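Local coordinates for protein BpsB (PgaB), Poly-beta-1,6-N-acetyl-D-glucosamine N-deacetylase (Bordetella bronchiseptica RB50, PDB 5BU6) that deacetylates the biofilm polysaccharide poly-beta-1,6-N-acetyl-D-glucosamine, probably with the help of a bound metal, as in family 4 carbohydrate esterases, at residues Q171-Y179 against D189-R197. The protein carries 5 engineered substitutions. Numbering follows the deposited sequence.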
loop_
_atom_site.group_PDB
_atom_site.type_symbol
_atom_site.label_atom_id
_atom_site.label_comp_id
_atom_site.label_asym_id
_atom_site.label_seq_id
_atom_site.Cartn_x
_atom_site.Cartn_y
_atom_site.Cartn_z
ATOM N N GLN A 171 11.858 4.779 -14.000
ATOM C CA GLN A 171 11.619 3.530 -13.301
ATOM C C GLN A 171 11.081 3.871 -11.912
ATOM O O GLN A 171 11.155 5.020 -11.500
ATOM C CB GLN A 171 12.904 2.696 -13.232
ATOM C CG GLN A 171 13.233 1.991 -14.546
ATOM C CD GLN A 171 14.613 1.346 -14.553
ATOM O OE1 GLN A 171 15.357 1.422 -13.573
ATOM N NE2 GLN A 171 14.967 0.722 -15.674
ATOM N N PRO A 172 10.505 2.886 -11.199
ATOM C CA PRO A 172 10.035 3.192 -9.837
ATOM C C PRO A 172 11.163 3.692 -8.926
ATOM O O PRO A 172 12.281 3.188 -9.011
ATOM C CB PRO A 172 9.495 1.847 -9.335
ATOM C CG PRO A 172 9.103 1.111 -10.577
ATOM C CD PRO A 172 10.085 1.547 -11.647
ATOM N N ALA A 173 10.859 4.654 -8.062
ATOM C CA ALA A 173 11.863 5.280 -7.196
ATOM C C ALA A 173 12.541 4.314 -6.230
ATOM O O ALA A 173 13.692 4.528 -5.854
ATOM C CB ALA A 173 11.233 6.419 -6.405
ATOM N N ALA A 174 11.831 3.268 -5.814
ATOM C CA ALA A 174 12.377 2.370 -4.793
ATOM C C ALA A 174 13.279 1.293 -5.375
ATOM O O ALA A 174 14.155 0.763 -4.688
ATOM C CB ALA A 174 11.249 1.718 -3.990
ATOM N N SER A 175 13.070 0.968 -6.640
ATOM C CA SER A 175 13.727 -0.191 -7.229
ATOM C C SER A 175 15.067 0.160 -7.852
ATOM O O SER A 175 16.056 -0.549 -7.679
ATOM C CB SER A 175 12.819 -0.826 -8.286
ATOM O OG SER A 175 12.659 0.034 -9.405
ATOM N N SER A 176 15.096 1.267 -8.577
ATOM C CA SER A 176 16.247 1.589 -9.398
ATOM C C SER A 176 17.306 2.389 -8.655
ATOM O O SER A 176 16.991 3.235 -7.818
ATOM C CB SER A 176 15.796 2.360 -10.641
ATOM O OG SER A 176 15.041 3.504 -10.288
ATOM N N ARG A 177 18.567 2.106 -8.965
ATOM C CA ARG A 177 19.635 3.033 -8.634
ATOM C C ARG A 177 19.509 4.209 -9.595
ATOM O O ARG A 177 19.707 4.064 -10.806
ATOM C CB ARG A 177 21.009 2.362 -8.728
ATOM C CG ARG A 177 21.366 1.563 -7.479
ATOM C CD ARG A 177 22.635 0.734 -7.658
ATOM N NE ARG A 177 22.462 -0.348 -8.627
ATOM C CZ ARG A 177 21.787 -1.469 -8.389
ATOM N NH1 ARG A 177 21.203 -1.663 -7.210
ATOM N NH2 ARG A 177 21.686 -2.398 -9.332
ATOM N N GLN A 178 19.154 5.370 -9.057
ATOM C CA GLN A 178 18.790 6.495 -9.905
ATOM C C GLN A 178 20.004 7.238 -10.468
ATOM O O GLN A 178 21.063 7.332 -9.838
ATOM C CB GLN A 178 17.889 7.471 -9.147
ATOM C CG GLN A 178 18.606 8.321 -8.114
ATOM C CD GLN A 178 17.692 9.344 -7.468
ATOM O OE1 GLN A 178 16.659 9.711 -8.030
ATOM N NE2 GLN A 178 18.070 9.812 -6.282
ATOM N N TYR A 179 19.830 7.763 -11.674
ATOM C CA TYR A 179 20.870 8.520 -12.347
ATOM C C TYR A 179 20.872 9.980 -11.864
ATOM O O TYR A 179 19.831 10.638 -11.855
ATOM C CB TYR A 179 20.664 8.427 -13.861
ATOM C CG TYR A 179 21.657 9.214 -14.668
ATOM C CD1 TYR A 179 22.959 8.767 -14.823
ATOM C CD2 TYR A 179 21.290 10.407 -15.280
ATOM C CE1 TYR A 179 23.872 9.492 -15.567
ATOM C CE2 TYR A 179 22.191 11.133 -16.023
ATOM C CZ TYR A 179 23.481 10.674 -16.163
ATOM O OH TYR A 179 24.386 11.395 -16.900
ATOM N N ASP A 189 25.570 1.779 -4.268
ATOM C CA ASP A 189 24.767 0.918 -3.406
ATOM C C ASP A 189 24.525 1.535 -2.031
ATOM O O ASP A 189 23.410 1.496 -1.526
ATOM C CB ASP A 189 25.433 -0.451 -3.269
ATOM C CG ASP A 189 25.320 -1.278 -4.539
ATOM O OD1 ASP A 189 24.291 -1.147 -5.242
ATOM O OD2 ASP A 189 26.257 -2.055 -4.835
ATOM N N ALA A 190 25.561 2.122 -1.444
ATOM C CA ALA A 190 25.420 2.788 -0.153
ATOM C C ALA A 190 24.441 3.959 -0.223
ATOM O O ALA A 190 23.567 4.079 0.625
ATOM C CB ALA A 190 26.768 3.258 0.344
ATOM N N GLU A 191 24.591 4.817 -1.230
ATOM C CA GLU A 191 23.678 5.950 -1.431
ATOM C C GLU A 191 22.237 5.489 -1.633
ATOM O O GLU A 191 21.290 6.046 -1.052
ATOM C CB GLU A 191 24.121 6.790 -2.634
ATOM C CG GLU A 191 25.465 7.478 -2.465
ATOM C CD GLU A 191 25.962 8.119 -3.754
ATOM O OE1 GLU A 191 25.433 7.786 -4.835
ATOM O OE2 GLU A 191 26.884 8.957 -3.686
ATOM N N TYR A 192 22.072 4.467 -2.463
ATOM C CA TYR A 192 20.751 3.921 -2.755
ATOM C C TYR A 192 20.070 3.371 -1.503
ATOM O O TYR A 192 18.921 3.709 -1.210
ATOM C CB TYR A 192 20.881 2.831 -3.817
ATOM C CG TYR A 192 19.666 1.977 -4.012
ATOM C CD1 TYR A 192 18.427 2.536 -4.311
ATOM C CD2 TYR A 192 19.765 0.597 -3.944
ATOM C CE1 TYR A 192 17.307 1.726 -4.503
ATOM C CE2 TYR A 192 18.676 -0.209 -4.142
ATOM C CZ TYR A 192 17.447 0.352 -4.418
ATOM O OH TYR A 192 16.377 -0.482 -4.620
ATOM N N ARG A 193 20.789 2.536 -0.759
ATOM C CA ARG A 193 20.256 1.967 0.479
ATOM C C ARG A 193 19.864 3.062 1.452
ATOM O O ARG A 193 18.785 3.013 2.049
ATOM C CB ARG A 193 21.289 1.035 1.129
ATOM C CG ARG A 193 21.337 -0.351 0.525
ATOM C CD ARG A 193 22.473 -1.202 1.127
ATOM N NE ARG A 193 22.296 -2.601 0.766
ATOM C CZ ARG A 193 21.659 -3.492 1.521
ATOM N NH1 ARG A 193 21.158 -3.130 2.696
ATOM N NH2 ARG A 193 21.533 -4.746 1.105
ATOM N N ALA A 194 20.745 4.048 1.603
ATOM C CA ALA A 194 20.506 5.182 2.503
ATOM C C ALA A 194 19.227 5.946 2.140
ATOM O O ALA A 194 18.422 6.283 3.016
ATOM C CB ALA A 194 21.695 6.116 2.497
ATOM N N ARG A 195 19.037 6.221 0.852
ATOM C CA ARG A 195 17.841 6.937 0.418
ATOM C C ARG A 195 16.582 6.148 0.764
ATOM O O ARG A 195 15.649 6.693 1.366
ATOM C CB ARG A 195 17.904 7.237 -1.088
ATOM C CG ARG A 195 16.674 7.951 -1.660
ATOM C CD ARG A 195 16.910 8.417 -3.115
ATOM N NE ARG A 195 17.229 7.307 -4.021
ATOM C CZ ARG A 195 16.320 6.490 -4.548
ATOM N NH1 ARG A 195 15.036 6.661 -4.276
ATOM N NH2 ARG A 195 16.691 5.507 -5.357
ATOM N N VAL A 196 16.541 4.865 0.410
ATOM C CA VAL A 196 15.358 4.066 0.709
ATOM C C VAL A 196 15.149 3.912 2.221
ATOM O O VAL A 196 14.019 4.005 2.702
ATOM C CB VAL A 196 15.427 2.672 0.070
ATOM C CG1 VAL A 196 14.246 1.842 0.495
ATOM C CG2 VAL A 196 15.494 2.789 -1.457
ATOM N N ARG A 197 16.229 3.686 2.973
ATOM C CA ARG A 197 16.100 3.586 4.434
ATOM C C ARG A 197 15.512 4.832 5.086
ATOM O O ARG A 197 14.575 4.741 5.872
ATOM C CB ARG A 197 17.450 3.297 5.088
ATOM C CG ARG A 197 17.300 2.726 6.490
ATOM C CD ARG A 197 18.651 2.527 7.153
ATOM N NE ARG A 197 19.446 1.481 6.518
ATOM C CZ ARG A 197 20.466 1.707 5.696
ATOM N NH1 ARG A 197 20.816 2.948 5.399
ATOM N NH2 ARG A 197 21.141 0.689 5.171
#
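The carbonyl oxygen of Ala173 is held by both terminal nitrogens of Arg195: NH1 lies 3.0 Å and NH2 3.2 Å from Ala173 O. The two nitrogens grip it end-on, and the oxygen lies in the guanidinium plane; NH2 comes in almost in line with the C=O bond, while NH1 stands above the carbonyl plane. Arg195 runs extended through chi2, then bends at chi3 (59°) to present this end. Glu187 forms a salt bridge with NE, probably steadying the group, and Gln178 lays its amide carbon CD over one guanidinium face, the two planes 41° apart. The next carbonyl, Ala174 O, accepts a short 2.5 Å hydrogen bond from Tyr192 OH, in the carbonyl plane; Asn226 ND2 is also hydrogen-bonded to that hydroxyl. The side chain of Ala174 is about 12 Å from a bound nickel ion. Arg177 CG meets the tyrosine ring obliquely, 3.9 Å from Tyr192 CG. Farther out, Arg177 NH1 and Asp189 OD1 form a long salt bridge of 3.7 Å; no N-H points at the oxygen, which makes the pairing electrostatic. Within the turn, Ser175 OG and Ser176 OG reach Pro172 O from opposite faces of its plane. The contact thus ties the turn leaving strand 170-172, which pairs with strand 161-163, to the first turns of helix 189-211, where Tyr192 also packs on helix 227-235.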